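Long-range contact in fibrillarin-like rRNA/tRNA 2'-O-methyltransferase (Aeropyrum pernix, PDB 4DF3), which binds S-adenosyl-L-methionine and probably uses it to methylate ribose 2'-hydroxyls in rRNA and tRNA at sites chosen by a guide RNA: residues G175-V189 / H216-V230. The protein carries 2 engineered substitutions. Sequence-based numbering, arbitrary orientation.
Sequences GGYMLMAIKARSIDV and HLDPFDRDHAMIYAV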
ATOM      1  N   GLY A 175      -0.002  -8.076 -16.698  1.00 15.90           N
ATOM      2  CA  GLY A 175      -0.745  -6.830 -16.493  1.00 16.01           C
ATOM      3  C   GLY A 175      -0.934  -6.449 -15.027  1.00 15.54           C
ATOM      4  O   GLY A 175      -1.618  -5.464 -14.759  1.00 15.08           O
ATOM      5  N   GLY A 176      -0.365  -7.230 -14.097  1.00 13.15           N
ATOM      6  CA  GLY A 176      -0.437  -6.899 -12.676  1.00 12.71           C
ATOM      7  C   GLY A 176       0.156  -5.510 -12.419  1.00 12.02           C
ATOM      8  O   GLY A 176       1.033  -5.085 -13.147  1.00 12.19           O
ATOM      9  N   TYR A 177      -0.325  -4.828 -11.394  1.00 11.17           N
ATOM     10  CA  TYR A 177       0.208  -3.514 -11.065  1.00  9.83           C
ATOM     11  C   TYR A 177       1.379  -3.589 -10.095  1.00  9.04           C
ATOM     12  O   TYR A 177       1.503  -4.526  -9.310  1.00 10.17           O
ATOM     13  CB  TYR A 177      -0.894  -2.676 -10.445  1.00  8.00           C
ATOM     14  CG  TYR A 177      -1.634  -3.238  -9.236  1.00 10.45           C
ATOM     15  CD1 TYR A 177      -1.166  -3.009  -7.930  1.00  9.80           C
ATOM     16  CD2 TYR A 177      -2.831  -4.059  -9.406  1.00  9.27           C
ATOM     17  CE1 TYR A 177      -1.839  -3.478  -6.818  1.00 10.78           C
ATOM     18  CE2 TYR A 177      -3.514  -4.549  -8.269  1.00  8.25           C
ATOM     19  CZ  TYR A 177      -2.999  -4.278  -6.985  1.00 14.18           C
ATOM     20  OH  TYR A 177      -3.676  -4.730  -5.860  1.00 12.09           O
ATOM     21  N   MET A 178       2.232  -2.578 -10.138  1.00  7.91           N
ATOM     22  CA  MET A 178       3.384  -2.510  -9.232  1.00  8.37           C
ATOM     23  C   MET A 178       3.396  -1.118  -8.674  1.00  7.68           C
ATOM     24  O   MET A 178       3.390  -0.115  -9.441  1.00  9.02           O
ATOM     25  CB  MET A 178       4.688  -2.736 -10.075  1.00  8.47           C
ATOM     26  CG  MET A 178       6.001  -2.969  -9.275  1.00  8.78           C
ATOM     27  SD  MET A 178       6.521  -1.498  -8.385  1.00 13.08           S
ATOM     28  CE  MET A 178       6.840  -0.419  -9.722  1.00  9.66           C
ATOM     29  N   LEU A 179       3.293  -1.013  -7.346  1.00  6.70           N
ATOM     30  CA  LEU A 179       3.401   0.276  -6.683  1.00  8.76           C
ATOM     31  C   LEU A 179       4.652   0.202  -5.840  1.00  8.14           C
ATOM     32  O   LEU A 179       4.847  -0.731  -5.042  1.00  8.07           O
ATOM     33  CB  LEU A 179       2.194   0.493  -5.770  1.00  7.24           C
ATOM     34  CG  LEU A 179       0.873   0.779  -6.516  1.00  9.86           C
ATOM     35  CD1 LEU A 179      -0.317   0.493  -5.525  1.00  9.60           C
ATOM     36  CD2 LEU A 179       0.840   2.263  -7.020  1.00 16.17           C
ATOM     37  N   MET A 180       5.507   1.190  -6.032  1.00  9.05           N
ATOM     38  CA  MET A 180       6.842   1.220  -5.321  1.00  9.89           C
ATOM     39  C   MET A 180       7.069   2.617  -4.657  1.00 10.67           C
ATOM     40  O   MET A 180       7.003   3.651  -5.323  1.00 12.68           O
ATOM     41  CB  MET A 180       8.045   0.860  -6.231  1.00  9.93           C
ATOM     42  CG  MET A 180       9.323   0.677  -5.375  1.00 13.23           C
ATOM     43  SD  MET A 180      10.714   0.239  -6.464  1.00 16.00           S
ATOM     44  CE  MET A 180      11.336   1.780  -7.064  1.00 16.82           C
ATOM     45  N   ALA A 181       7.197   2.634  -3.341  1.00 10.30           N
ATOM     46  CA  ALA A 181       7.638   3.852  -2.648  1.00 11.07           C
ATOM     47  C   ALA A 181       9.149   4.004  -2.834  1.00 11.67           C
ATOM     48  O   ALA A 181       9.931   3.131  -2.445  1.00 15.39           O
ATOM     49  CB  ALA A 181       7.321   3.733  -1.155  1.00 11.96           C
ATOM     50  N   ILE A 182       9.562   5.141  -3.374  1.00 12.89           N
ATOM     51  CA  ILE A 182      10.958   5.421  -3.669  1.00 13.85           C
ATOM     52  C   ILE A 182      11.401   6.703  -2.916  1.00 14.28           C
ATOM     53  O   ILE A 182      10.630   7.674  -2.862  1.00 10.75           O
ATOM     54  CB  ILE A 182      11.148   5.610  -5.231  1.00 14.16           C
ATOM     55  CG1 ILE A 182      12.637   5.745  -5.570  1.00 13.44           C
ATOM     56  CG2 ILE A 182      10.348   6.736  -5.810  1.00 15.58           C
ATOM     57  CD1 ILE A 182      12.875   5.715  -7.135  1.00 17.49           C
ATOM     58  N   LYS A 183      12.633   6.693  -2.381  1.00 14.50           N
ATOM     59  CA  LYS A 183      13.213   7.913  -1.822  1.00 16.46           C
ATOM     60  C   LYS A 183      13.348   8.890  -2.946  1.00 14.25           C
ATOM     61  O   LYS A 183      13.933   8.573  -3.981  1.00 17.60           O
ATOM     62  CB  LYS A 183      14.585   7.575  -1.219  1.00 17.06           C
ATOM     63  CG  LYS A 183      14.954   8.447  -0.068  1.00 26.50           C
ATOM     64  CD  LYS A 183      14.338   7.879   1.236  1.00 34.11           C
ATOM     65  CE  LYS A 183      14.667   8.673   2.530  1.00 37.64           C
ATOM     66  NZ  LYS A 183      16.019   9.309   2.632  1.00 40.20           N
ATOM     67  N   ALA A 184      12.774  10.082  -2.784  1.00 13.26           N
ATOM     68  CA  ALA A 184      12.761  11.061  -3.806  1.00 14.52           C
ATOM     69  C   ALA A 184      12.480  12.440  -3.200  1.00 15.76           C
ATOM     70  O   ALA A 184      11.716  12.575  -2.237  1.00 14.61           O
ATOM     71  CB  ALA A 184      11.621  10.769  -4.885  1.00 13.14           C
ATOM     72  N   ARG A 185      13.135  13.451  -3.768  1.00 16.58           N
ATOM     73  CA  ARG A 185      12.843  14.851  -3.401  1.00 16.17           C
ATOM     74  C   ARG A 185      11.791  15.401  -4.331  1.00 15.25           C
ATOM     75  O   ARG A 185      11.580  14.872  -5.407  1.00 12.82           O
ATOM     76  CB  ARG A 185      14.105  15.687  -3.521  1.00 18.24           C
ATOM     77  CG  ARG A 185      15.154  15.330  -2.461  1.00 22.48           C
ATOM     78  CD  ARG A 185      16.598  15.793  -2.883  1.00 31.73           C
ATOM     79  NE  ARG A 185      16.961  15.288  -4.219  1.00 37.57           N
ATOM     80  CZ  ARG A 185      18.065  15.623  -4.887  1.00 40.27           C
ATOM     81  NH1 ARG A 185      18.950  16.451  -4.337  1.00 43.49           N
ATOM     82  NH2 ARG A 185      18.287  15.129  -6.103  1.00 40.63           N
ATOM     83  N   SER A 186      11.131  16.500  -3.940  1.00 13.19           N
ATOM     84  CA  SER A 186      10.100  17.017  -4.804  1.00 13.43           C
ATOM     85  C   SER A 186      10.728  17.232  -6.208  1.00 13.58           C
ATOM     86  O   SER A 186      10.070  16.900  -7.238  1.00 13.44           O
ATOM     87  CB  SER A 186       9.571  18.321  -4.240  1.00 14.30           C
ATOM     88  OG  SER A 186       8.411  18.673  -4.982  1.00 22.73           O
ATOM     89  N   ILE A 187      11.948  17.787  -6.245  1.00 14.81           N
ATOM     90  CA  ILE A 187      12.613  18.123  -7.531  1.00 15.77           C
ATOM     91  C   ILE A 187      12.899  16.907  -8.424  1.00 16.48           C
ATOM     92  O   ILE A 187      12.936  17.029  -9.647  1.00 16.34           O
ATOM     93  CB  ILE A 187      13.878  18.913  -7.373  1.00 18.20           C
ATOM     94  CG1 ILE A 187      14.950  18.130  -6.562  1.00 15.82           C
ATOM     95  CG2 ILE A 187      13.551  20.265  -6.691  1.00 21.70           C
ATOM     96  CD1 ILE A 187      16.360  18.871  -6.724  1.00 22.34           C
ATOM     97  N   ASP A 188      13.035  15.734  -7.815  1.00 14.38           N
ATOM     98  CA  ASP A 188      13.184  14.521  -8.652  1.00 14.05           C
ATOM     99  C   ASP A 188      11.948  14.251  -9.536  1.00 13.69           C
ATOM    100  O   ASP A 188      12.068  13.739 -10.670  1.00 14.91           O
ATOM    101  CB  ASP A 188      13.409  13.314  -7.754  1.00 14.23           C
ATOM    102  CG  ASP A 188      14.747  13.342  -7.093  1.00 17.31           C
ATOM    103  OD1 ASP A 188      15.746  13.566  -7.757  1.00 17.93           O
ATOM    104  OD2 ASP A 188      14.827  13.101  -5.911  1.00 21.56           O
ATOM    105  N   VAL A 189      10.769  14.580  -9.019  1.00 11.80           N
ATOM    106  CA  VAL A 189       9.505  14.397  -9.707  1.00 13.23           C
ATOM    107  C   VAL A 189       9.230  15.534 -10.642  1.00 14.91           C
ATOM    108  O   VAL A 189       8.801  15.318 -11.764  1.00 14.97           O
ATOM    109  CB  VAL A 189       8.320  14.149  -8.690  1.00 11.69           C
ATOM    110  CG1 VAL A 189       6.950  13.868  -9.471  1.00 13.67           C
ATOM    111  CG2 VAL A 189       8.695  12.807  -7.896  1.00 11.21           C
ATOM    112  N   HIS A 216       4.874  12.678  -6.119  1.00 12.45           N
ATOM    113  CA  HIS A 216       5.578  12.927  -4.891  1.00 13.16           C
ATOM    114  C   HIS A 216       4.598  13.019  -3.692  1.00 11.82           C
ATOM    115  O   HIS A 216       3.453  13.461  -3.869  1.00 12.62           O
ATOM    116  CB  HIS A 216       6.459  14.201  -5.024  1.00 13.09           C
ATOM    117  CG  HIS A 216       7.499  14.281  -3.946  1.00 10.47           C
ATOM    118  ND1 HIS A 216       7.229  14.830  -2.705  1.00 10.74           N
ATOM    119  CD2 HIS A 216       8.776  13.838  -3.882  1.00 11.39           C
ATOM    120  CE1 HIS A 216       8.260  14.676  -1.915  1.00 11.63           C
ATOM    121  NE2 HIS A 216       9.242  14.135  -2.621  1.00  9.89           N
ATOM    122  N   LEU A 217       5.034  12.620  -2.492  1.00 12.27           N
ATOM    123  CA  LEU A 217       4.141  12.490  -1.368  1.00  9.78           C
ATOM    124  C   LEU A 217       4.145  13.658  -0.395  1.00  9.91           C
ATOM    125  O   LEU A 217       3.458  13.613   0.590  1.00  9.62           O
ATOM    126  CB  LEU A 217       4.413  11.171  -0.608  1.00 10.08           C
ATOM    127  CG  LEU A 217       4.309   9.950  -1.508  1.00  7.98           C
ATOM    128  CD1 LEU A 217       4.623   8.600  -0.693  1.00  9.56           C
ATOM    129  CD2 LEU A 217       2.920   9.872  -2.344  1.00 11.92           C
ATOM    130  N   ASP A 218       4.915  14.709  -0.686  1.00 11.02           N
ATOM    131  CA  ASP A 218       4.981  15.825   0.236  1.00 12.16           C
ATOM    132  C   ASP A 218       3.595  16.472   0.372  1.00 13.38           C
ATOM    133  O   ASP A 218       2.909  16.594  -0.636  1.00 13.55           O
ATOM    134  CB  ASP A 218       5.955  16.851  -0.331  1.00 13.57           C
ATOM    135  CG  ASP A 218       6.008  18.107   0.499  1.00 15.47           C
ATOM    136  OD1 ASP A 218       6.738  18.082   1.491  1.00 20.85           O
ATOM    137  OD2 ASP A 218       5.278  19.048   0.195  1.00 19.84           O
ATOM    138  N   PRO A 219       3.193  16.877   1.617  1.00 15.24           N
ATOM    139  CA  PRO A 219       3.931  16.812   2.883  1.00 14.78           C
ATOM    140  C   PRO A 219       3.626  15.609   3.710  1.00 15.29           C
ATOM    141  O   PRO A 219       4.063  15.544   4.847  1.00 17.12           O
ATOM    142  CB  PRO A 219       3.376  18.067   3.635  1.00 16.96           C
ATOM    143  CG  PRO A 219       1.849  17.887   3.391  1.00 17.94           C
ATOM    144  CD  PRO A 219       1.869  17.532   1.820  1.00 15.96           C
ATOM    145  N   PHE A 220       2.779  14.722   3.217  1.00 12.87           N
ATOM    146  CA  PHE A 220       2.434  13.486   3.950  1.00 13.40           C
ATOM    147  C   PHE A 220       3.678  12.639   4.220  1.00 13.42           C
ATOM    148  O   PHE A 220       3.857  12.061   5.331  1.00 16.67           O
ATOM    149  CB  PHE A 220       1.406  12.683   3.140  1.00 12.17           C
ATOM    150  CG  PHE A 220       0.132  13.428   2.840  1.00 13.88           C
ATOM    151  CD1 PHE A 220      -0.722  13.829   3.878  1.00 11.33           C
ATOM    152  CD2 PHE A 220      -0.192  13.717   1.528  1.00 11.95           C
ATOM    153  CE1 PHE A 220      -1.881  14.486   3.606  1.00 16.20           C
ATOM    154  CE2 PHE A 220      -1.326  14.393   1.241  1.00 15.54           C
ATOM    155  CZ  PHE A 220      -2.205  14.770   2.328  1.00 13.37           C
ATOM    156  N   ASP A 221       4.534  12.582   3.211  1.00 13.41           N
ATOM    157  CA  ASP A 221       5.897  12.073   3.367  1.00 14.70           C
ATOM    158  C   ASP A 221       6.820  12.928   2.498  1.00 13.21           C
ATOM    159  O   ASP A 221       6.704  12.952   1.287  1.00 11.56           O
ATOM    160  CB  ASP A 221       5.979  10.580   2.987  1.00 14.51           C
ATOM    161  CG  ASP A 221       7.327   9.962   3.339  1.00 16.19           C
ATOM    162  OD1 ASP A 221       8.386  10.443   2.907  1.00 14.64           O
ATOM    163  OD2 ASP A 221       7.369   8.957   4.056  1.00 15.43           O
ATOM    164  N   ARG A 222       7.723  13.670   3.145  1.00 14.05           N
ATOM    165  CA  ARG A 222       8.515  14.667   2.435  1.00 14.66           C
ATOM    166  C   ARG A 222       9.638  14.057   1.622  1.00 14.79           C
ATOM    167  O   ARG A 222      10.213  14.706   0.757  1.00 14.24           O
ATOM    168  CB  ARG A 222       9.146  15.653   3.422  1.00 15.98           C
ATOM    169  CG  ARG A 222       8.130  16.485   4.169  1.00 15.51           C
ATOM    170  CD  ARG A 222       8.834  17.319   5.255  1.00 18.79           C
ATOM    171  NE  ARG A 222       9.371  16.414   6.281  1.00 16.22           N
ATOM    172  CZ  ARG A 222      10.104  16.801   7.326  1.00 20.31           C
ATOM    173  NH1 ARG A 222      10.415  18.078   7.484  1.00 12.84           N
ATOM    174  NH2 ARG A 222      10.537  15.907   8.195  1.00 18.19           N
ATOM    175  N   ASP A 223       9.922  12.788   1.889  1.00 14.24           N
ATOM    176  CA  ASP A 223      11.112  12.181   1.328  1.00 14.27           C
ATOM    177  C   ASP A 223      10.871  11.056   0.316  1.00 13.62           C
ATOM    178  O   ASP A 223      11.817  10.416  -0.071  1.00 14.62           O
ATOM    179  CB  ASP A 223      12.012  11.663   2.438  1.00 14.76           C
ATOM    180  CG  ASP A 223      12.459  12.761   3.331  1.00 15.94           C
ATOM    181  OD1 ASP A 223      12.664  13.853   2.796  1.00 20.32           O
ATOM    182  OD2 ASP A 223      12.561  12.567   4.545  1.00 18.93           O
ATOM    183  N   HIS A 224       9.637  10.846  -0.113  1.00 11.67           N
ATOM    184  CA  HIS A 224       9.296   9.716  -1.008  1.00 11.63           C
ATOM    185  C   HIS A 224       8.313  10.115  -2.104  1.00 12.04           C
ATOM    186  O   HIS A 224       7.525  11.072  -1.911  1.00 10.33           O
ATOM    187  CB  HIS A 224       8.678   8.552  -0.204  1.00 11.98           C
ATOM    188  CG  HIS A 224       9.648   7.891   0.720  1.00 14.45           C
ATOM    189  ND1 HIS A 224       9.884   8.332   2.003  1.00 14.64           N
ATOM    190  CD2 HIS A 224      10.399   6.769   0.554  1.00 15.65           C
ATOM    191  CE1 HIS A 224      10.776   7.530   2.582  1.00 18.80           C
ATOM    192  NE2 HIS A 224      11.068   6.552   1.736  1.00 16.33           N
ATOM    193  N   ALA A 225       8.322   9.361  -3.197  1.00 10.90           N
ATOM    194  CA  ALA A 225       7.301   9.434  -4.219  1.00 11.58           C
ATOM    195  C   ALA A 225       6.732   8.030  -4.305  1.00 10.60           C
ATOM    196  O   ALA A 225       7.376   7.055  -3.895  1.00 10.42           O
ATOM    197  CB  ALA A 225       7.988   9.819  -5.581  1.00 11.56           C
ATOM    198  N   MET A 226       5.579   7.902  -4.906  1.00 10.54           N
ATOM    199  CA  MET A 226       5.006   6.599  -5.280  1.00  9.94           C
ATOM    200  C   MET A 226       5.054   6.363  -6.781  1.00  9.83           C
ATOM    201  O   MET A 226       4.502   7.181  -7.555  1.00 11.87           O
ATOM    202  CB  MET A 226       3.574   6.572  -4.733  1.00  8.62           C
ATOM    203  CG  MET A 226       2.809   5.168  -5.008  1.00  8.76           C
ATOM    204  SD  MET A 226       3.613   3.897  -3.982  1.00 11.89           S
ATOM    205  CE  MET A 226       2.862   4.347  -2.382  1.00 11.72           C
ATOM    206  N   ILE A 227       5.748   5.287  -7.184  1.00  9.46           N
ATOM    207  CA  ILE A 227       5.853   4.965  -8.610  1.00 12.06           C
ATOM    208  C   ILE A 227       4.770   3.917  -8.879  1.00  9.57           C
ATOM    209  O   ILE A 227       4.634   2.977  -8.099  1.00 10.55           O
ATOM    210  CB  ILE A 227       7.209   4.328  -8.919  1.00 12.20           C
ATOM    211  CG1 ILE A 227       8.309   5.384  -8.780  1.00 15.22           C
ATOM    212  CG2 ILE A 227       7.211   3.770 -10.402  1.00 11.37           C
ATOM    213  CD1 ILE A 227       9.679   4.755  -8.698  1.00 18.82           C
ATOM    214  N   TYR A 228       4.018   4.099  -9.972  1.00 10.60           N
ATOM    215  CA  TYR A 228       2.968   3.158 -10.350  1.00 11.16           C
ATOM    216  C   TYR A 228       3.269   2.635 -11.765  1.00 11.28           C
ATOM    217  O   TYR A 228       3.431   3.431 -12.713  1.00 12.74           O
ATOM    218  CB  TYR A 228       1.592   3.893 -10.286  1.00  9.83           C
ATOM    219  CG  TYR A 228       0.456   3.175 -10.874  1.00 12.36           C
ATOM    220  CD1 TYR A 228       0.334   1.789 -10.767  1.00  9.62           C
ATOM    221  CD2 TYR A 228      -0.586   3.894 -11.492  1.00 14.83           C
ATOM    222  CE1 TYR A 228      -0.758   1.106 -11.267  1.00 12.30           C
ATOM    223  CE2 TYR A 228      -1.698   3.227 -12.020  1.00 12.81           C
ATOM    224  CZ  TYR A 228      -1.782   1.821 -11.925  1.00 13.05           C
ATOM    225  OH  TYR A 228      -2.899   1.147 -12.425  1.00 12.83           O
ATOM    226  N   ALA A 229       3.420   1.319 -11.905  1.00 10.80           N
ATOM    227  CA  ALA A 229       3.798   0.746 -13.201  1.00 11.44           C
ATOM    228  C   ALA A 229       2.941  -0.517 -13.478  1.00 12.77           C
ATOM    229  O   ALA A 229       2.333  -1.098 -12.547  1.00 11.61           O
ATOM    230  CB  ALA A 229       5.230   0.462 -13.266  1.00  9.59           C
ATOM    231  N   VAL A 230       2.806  -0.879 -14.754  1.00 15.54           N
ATOM    232  CA  VAL A 230       2.007  -2.082 -15.180  1.00 17.87           C
ATOM    233  C   VAL A 230       2.813  -2.791 -16.306  1.00 20.68           C
ATOM    234  O   VAL A 230       3.782  -2.147 -16.815  1.00 21.20           O
ATOM    235  CB  VAL A 230       0.590  -1.730 -15.704  1.00 20.11           C
ATOM    236  CG1 VAL A 230      -0.233  -0.999 -14.671  1.00 24.20           C
ATOM    237  CG2 VAL A 230       0.703  -0.863 -16.987  1.00 21.66           C
TER
HETATM  238  O   HOH W   1      11.423  16.766  -0.978  1.00 24.36           O
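Ile227 and Ile182 cross on one face of an antiparallel strand pair, and His216 pins the chain where the pairing ends, an example of a strand pair inside a sheet held by both backbone and side chains. With CG1 of Ile227 turned anti to its own carbonyl carbon (chi1 -70°), its tip CD1 reaches diagonally across the pair to Ile182 CG2 at 3.6 Å, while the end methyl CE of Met180 lies alongside the same CD1 at 3.8 Å. Helix 195-206 covers this face, Ile201 meeting Ile227 and Tyr197 meeting Ile182. Beneath the side chains, Met178, Met180 and Ile182 each exchange two backbone hydrogen bonds with Ala229, Ile227 and Ala225, respectively. Here the parallel run of the Rossmann-like methyltransferase sheet gives way to the antiparallel strand 224-229, inserted between 176-183 and 211-216 in the order 3-2-1-4-5-7-6 characteristic of class I methyltransferases. Beyond the last pair, Ala184 N bonds to Asp223 O, and the buried His216 takes over: its NE2 donates to Ala184 O at 2.9 Å, close to the ring plane but from above the carbonyl plane. Asp218 N donates to His216 ND1 at 3.1 Å, tilted from the ring plane; the two bonds together limit the ring's rotation and are consistent with a proton on NE2. Ser186 CA forms a CH-pi contact over one ring face, and His224 O sits over the opposite face.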